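Local coordinates for protein ATP-dependent RNA helicase HrpB (Escherichia coli, PDB 6EUD) that hydrolyses ATP to ADP and phosphate as a bacterial DExH-box enzyme of the DEAH/RHA helicase type and binds single-stranded RNA, at residues K645-E649 with Y650-A654; L693-W696 with G697-Q700. All blocks are in the same frame, centred on the assembly; numbering follows the deposited sequence.

Contact 1. Residues K645-E649 with Y650-A654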
loop_
_atom_site.group_PDB
_atom_site.type_symbol
_atom_site.label_atom_id
_atom_site.label_comp_id
_atom_site.label_asym_id
_atom_site.label_seq_id
_atom_site.Cartn_x
_atom_site.Cartn_y
_atom_site.Cartn_z
ATOM N N LYS A 645 -3.078 12.445 -27.832
ATOM C CA LYS A 645 -4.231 13.229 -27.379
ATOM C C LYS A 645 -5.406 13.135 -28.347
ATOM O O LYS A 645 -6.531 12.933 -27.940
ATOM C CB LYS A 645 -3.861 14.701 -27.210
ATOM C CG LYS A 645 -2.881 14.978 -26.119
ATOM C CD LYS A 645 -2.718 16.474 -25.905
ATOM C CE LYS A 645 -2.343 17.210 -27.180
ATOM N NZ LYS A 645 -2.190 18.663 -26.898
ATOM N N TRP A 646 -5.135 13.301 -29.636
ATOM C CA TRP A 646 -6.201 13.485 -30.617
ATOM C C TRP A 646 -6.659 12.166 -31.235
ATOM O O TRP A 646 -7.797 12.065 -31.690
ATOM C CB TRP A 646 -5.744 14.433 -31.729
ATOM C CG TRP A 646 -5.233 15.736 -31.226
ATOM C CD1 TRP A 646 -5.564 16.355 -30.049
ATOM C CD2 TRP A 646 -4.275 16.584 -31.877
ATOM N NE1 TRP A 646 -4.872 17.538 -29.939
ATOM C CE2 TRP A 646 -4.080 17.702 -31.041
ATOM C CE3 TRP A 646 -3.571 16.504 -33.077
ATOM C CZ2 TRP A 646 -3.203 18.728 -31.374
ATOM C CZ3 TRP A 646 -2.698 17.536 -33.409
ATOM C CH2 TRP A 646 -2.521 18.626 -32.556
ATOM N N LEU A 647 -5.760 11.178 -31.262
ATOM C CA LEU A 647 -6.065 9.846 -31.782
ATOM C C LEU A 647 -5.764 8.775 -30.725
ATOM O O LEU A 647 -4.948 7.878 -30.960
ATOM C CB LEU A 647 -5.280 9.570 -33.072
ATOM C CG LEU A 647 -5.491 10.569 -34.230
ATOM C CD1 LEU A 647 -4.679 10.214 -35.468
ATOM C CD2 LEU A 647 -6.946 10.674 -34.598
ATOM N N PRO A 648 -6.430 8.863 -29.558
ATOM C CA PRO A 648 -6.069 8.002 -28.421
ATOM C C PRO A 648 -6.558 6.561 -28.604
ATOM O O PRO A 648 -6.213 5.710 -27.800
ATOM C CB PRO A 648 -6.802 8.653 -27.252
ATOM C CG PRO A 648 -8.100 9.164 -27.915
ATOM C CD PRO A 648 -7.639 9.666 -29.278
ATOM N N GLU A 649 -7.359 6.278 -29.627
ATOM C CA GLU A 649 -7.766 4.888 -29.834
ATOM C C GLU A 649 -6.599 4.032 -30.341
ATOM O O GLU A 649 -6.708 2.817 -30.390
ATOM C CB GLU A 649 -8.957 4.782 -30.796
ATOM C CG GLU A 649 -8.696 5.307 -32.176
ATOM C CD GLU A 649 -9.108 6.767 -32.336
ATOM O OE1 GLU A 649 -9.833 7.070 -33.308
ATOM O OE2 GLU A 649 -8.694 7.607 -31.510
ATOM N N TYR A 650 -5.479 4.655 -30.703
ATOM C CA TYR A 650 -4.314 3.881 -31.148
ATOM C C TYR A 650 -3.219 3.856 -30.088
ATOM O O TYR A 650 -3.217 4.677 -29.167
ATOM C CB TYR A 650 -3.758 4.446 -32.451
ATOM C CG TYR A 650 -4.811 4.580 -33.508
ATOM C CD1 TYR A 650 -5.317 3.462 -34.149
ATOM C CD2 TYR A 650 -5.319 5.825 -33.854
ATOM C CE1 TYR A 650 -6.274 3.585 -35.113
ATOM C CE2 TYR A 650 -6.272 5.951 -34.811
ATOM C CZ TYR A 650 -6.753 4.835 -35.444
ATOM O OH TYR A 650 -7.735 4.963 -36.406
ATOM N N ASP A 651 -2.289 2.915 -30.222
ATOM C CA ASP A 651 -1.244 2.762 -29.221
ATOM C C ASP A 651 0.007 3.548 -29.574
ATOM O O ASP A 651 0.989 2.987 -30.050
ATOM C CB ASP A 651 -0.905 1.288 -29.027
ATOM C CG ASP A 651 -2.027 0.520 -28.362
ATOM O OD1 ASP A 651 -2.595 1.037 -27.374
ATOM O OD2 ASP A 651 -2.350 -0.591 -28.836
ATOM N N TRP A 652 -0.026 4.851 -29.322
ATOM C CA TRP A 652 1.127 5.691 -29.596
ATOM C C TRP A 652 2.139 5.528 -28.465
ATOM O O TRP A 652 1.757 5.411 -27.302
ATOM C CB TRP A 652 0.715 7.168 -29.772
ATOM C CG TRP A 652 -0.408 7.343 -30.745
ATOM C CD1 TRP A 652 -1.735 7.442 -30.446
ATOM C CD2 TRP A 652 -0.318 7.384 -32.183
ATOM N NE1 TRP A 652 -2.472 7.550 -31.597
ATOM C CE2 TRP A 652 -1.630 7.520 -32.674
ATOM C CE3 TRP A 652 0.743 7.319 -33.092
ATOM C CZ2 TRP A 652 -1.912 7.602 -34.037
ATOM C CZ3 TRP A 652 0.463 7.398 -34.438
ATOM C CH2 TRP A 652 -0.857 7.539 -34.902
ATOM N N PRO A 653 3.432 5.495 -28.805
ATOM C CA PRO A 653 4.503 5.421 -27.806
ATOM C C PRO A 653 4.625 6.679 -26.966
ATOM O O PRO A 653 4.468 7.788 -27.463
ATOM C CB PRO A 653 5.765 5.214 -28.655
ATOM C CG PRO A 653 5.422 5.776 -29.960
ATOM C CD PRO A 653 3.970 5.429 -30.169
ATOM N N ALA A 654 4.897 6.493 -25.685
ATOM C CA ALA A 654 5.241 7.601 -24.829
ATOM C C ALA A 654 6.584 8.165 -25.293
ATOM O O ALA A 654 7.508 7.416 -25.604
ATOM C CB ALA A 654 5.302 7.159 -23.382
#
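Trp652 turns the N-H edge of its indole onto the backbone of Leu647: NE1 donates to Leu647 O at 2.6 Å, with the oxygen lying almost in the ring plane. The same oxygen accepts from Tyr650 N at 3.3 Å, and the two donors arrive from opposite faces of the carbonyl plane, so one acceptor ties both the turn and the indole. With CG anti to its carbonyl carbon (chi1 -51°), Trp652 places its ring against Leu647, whose CB lies 4.0 Å from CZ2. Leu647 CB also meets the rim of the Tyr650 ring, 3.8 Å from CD2; the side chain packs on Leu706 and Glu705 as well, a buried place that suits leucine. On one face of the tyrosine lies Glu649, running alongside it: CG makes a CH-pi contact 3.8 Å from the ring centroid, and the carboxylate is within 11° of parallel to the ring. The polar ends reach onward, Glu649 OE1 in a salt bridge with Arg750 and Tyr650 OH in a hydrogen bond with Gln748. Pro648, with its fixed phi, fits the second position of the type I beta turn from Leu647 to Tyr650, which leads the chain out of helix 631-646.

Contact 2. Residues L693-W696 with G697-Q700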
loop_
_atom_site.group_PDB
_atom_site.type_symbol
_atom_site.label_atom_id
_atom_site.label_comp_id
_atom_site.label_asym_id
_atom_site.label_seq_id
_atom_site.Cartn_x
_atom_site.Cartn_y
_atom_site.Cartn_z
ATOM N N LEU A 693 9.942 3.518 -33.479
ATOM C CA LEU A 693 8.971 3.088 -32.448
ATOM C C LEU A 693 7.599 2.660 -33.025
ATOM O O LEU A 693 6.811 2.024 -32.329
ATOM C CB LEU A 693 8.759 4.207 -31.417
ATOM C CG LEU A 693 10.002 4.519 -30.563
ATOM C CD1 LEU A 693 9.872 5.801 -29.745
ATOM C CD2 LEU A 693 10.286 3.358 -29.651
ATOM N N LEU A 694 7.319 3.003 -34.285
ATOM C CA LEU A 694 6.026 2.717 -34.895
ATOM C C LEU A 694 6.158 1.635 -35.929
ATOM O O LEU A 694 7.142 1.610 -36.669
ATOM C CB LEU A 694 5.444 3.960 -35.561
ATOM C CG LEU A 694 5.262 5.199 -34.693
ATOM C CD1 LEU A 694 4.816 6.343 -35.575
ATOM C CD2 LEU A 694 4.256 4.939 -33.599
ATOM N N ASP A 695 5.174 0.742 -36.004
ATOM C CA ASP A 695 5.146 -0.207 -37.108
ATOM C C ASP A 695 4.791 0.549 -38.395
ATOM O O ASP A 695 4.491 1.749 -38.370
ATOM C CB ASP A 695 4.174 -1.384 -36.846
ATOM C CG ASP A 695 2.720 -0.948 -36.621
ATOM O OD1 ASP A 695 2.212 -0.053 -37.329
ATOM O OD2 ASP A 695 2.064 -1.542 -35.738
ATOM N N TRP A 696 4.847 -0.159 -39.512
ATOM C CA TRP A 696 4.594 0.439 -40.805
ATOM C C TRP A 696 3.224 1.114 -40.848
ATOM O O TRP A 696 3.099 2.246 -41.338
ATOM C CB TRP A 696 4.698 -0.614 -41.896
ATOM C CG TRP A 696 4.528 -0.037 -43.247
ATOM C CD1 TRP A 696 5.485 0.582 -44.004
ATOM C CD2 TRP A 696 3.324 -0.015 -44.029
ATOM N NE1 TRP A 696 4.952 0.984 -45.205
ATOM C CE2 TRP A 696 3.627 0.630 -45.245
ATOM C CE3 TRP A 696 2.022 -0.480 -43.816
ATOM C CZ2 TRP A 696 2.672 0.825 -46.247
ATOM C CZ3 TRP A 696 1.076 -0.281 -44.815
ATOM C CH2 TRP A 696 1.407 0.358 -46.013
ATOM N N GLY A 697 2.215 0.429 -40.312
ATOM C CA GLY A 697 0.860 0.942 -40.305
ATOM C C GLY A 697 0.709 2.274 -39.593
ATOM O O GLY A 697 0.098 3.209 -40.109
ATOM N N MET A 698 1.288 2.366 -38.407
ATOM C CA MET A 698 1.216 3.564 -37.594
ATOM C C MET A 698 2.048 4.706 -38.187
ATOM O O MET A 698 1.710 5.881 -38.020
ATOM C CB MET A 698 1.684 3.232 -36.177
ATOM C CG MET A 698 0.804 2.199 -35.494
ATOM S SD MET A 698 -0.796 2.919 -35.073
ATOM C CE MET A 698 -0.232 4.067 -33.823
ATOM N N GLN A 699 3.133 4.359 -38.873
ATOM C CA GLN A 699 3.936 5.363 -39.554
ATOM C C GLN A 699 3.093 6.016 -40.651
ATOM O O GLN A 699 3.104 7.242 -40.802
ATOM C CB GLN A 699 5.209 4.747 -40.138
ATOM C CG GLN A 699 6.230 4.318 -39.087
ATOM C CD GLN A 699 7.425 3.593 -39.685
ATOM O OE1 GLN A 699 7.486 3.358 -40.896
ATOM N NE2 GLN A 699 8.378 3.225 -38.837
ATOM N N GLN A 700 2.368 5.188 -41.404
ATOM C CA GLN A 700 1.482 5.672 -42.463
ATOM C C GLN A 700 0.359 6.503 -41.869
ATOM O O GLN A 700 0.033 7.567 -42.391
ATOM C CB GLN A 700 0.882 4.514 -43.269
ATOM C CG GLN A 700 1.898 3.648 -43.954
ATOM C CD GLN A 700 2.783 4.427 -44.895
ATOM O OE1 GLN A 700 4.007 4.371 -44.794
ATOM N NE2 GLN A 700 2.170 5.152 -45.831
#
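Asp695 reaches forward to Met698: OD1 accepts from Met698 N at 2.8 Å, and the N-H points almost straight at it (163°). The carboxylate can do this because CG sits between the backbone N and the carbonyl carbon (chi1 59°), which brings OD1 round to the amides that open the helix. Two further bonds join main-chain atoms. Gln699 N donates to Asp695 O at 3.0 Å, and Gln700 N to Trp696 O at the same distance, both starting the helix itself with i to i+4 spacing. The bond to Met698 N makes Asp695 the N-cap of helix 696-705: its side chain takes up an amide of the first turn, which lacks the i to i+4 carbonyl of a helix interior. Aspartate suits the position, being short enough to reach that amide and negatively charged at the end where the helix dipole would probably welcome it.

The apolar contacts lie to either side of the cap residue in sequence. Leu694, buried, packs CB against Met698 CB at 3.9 Å, their side chains crossing at about a right angle. The same CB lies 3.6 Å from Gln699 CG, so the aliphatic part of the glutamine serves as packing surface while its NE2 donates to Arg691 O. Met698 is bent at both chi2 and chi3, and its flexible thioether end leaves this turn and packs on Tyr650 and Trp652.

An aromatic contact completes the set. Gln700 lays its CG over the centre of the Trp696 six-membered ring, 3.7 Å from the centroid in a CH-pi contact, an aliphatic carbon suited to the ring face. Beyond CG the amide runs out past the rim of the indole, its plane 19° from the ring's and OE1 3.5 Å from Trp696 NE1.

In the fold
The two contacts come in order along the chain, their centres about 12 Å apart, and meet chiefly through Met698 and Leu694. Met698 CE lies 3.5 Å from Trp652 CZ3 and 3.8 Å from Tyr650 CB, so Met698, whose backbone N-H takes the capping bond of contact 2, packs its methyl end on both aromatic residues of contact 1. Beside it, Pro653 CD approaches Leu694 CD2 at 3.5 Å. The loop after helix 631-646 is thereby packed against the start of helix 696-705, within the C-terminal part of the protein. Both contacts lie near the surface, away from the predicted ATP-binding site and the DEFH motif.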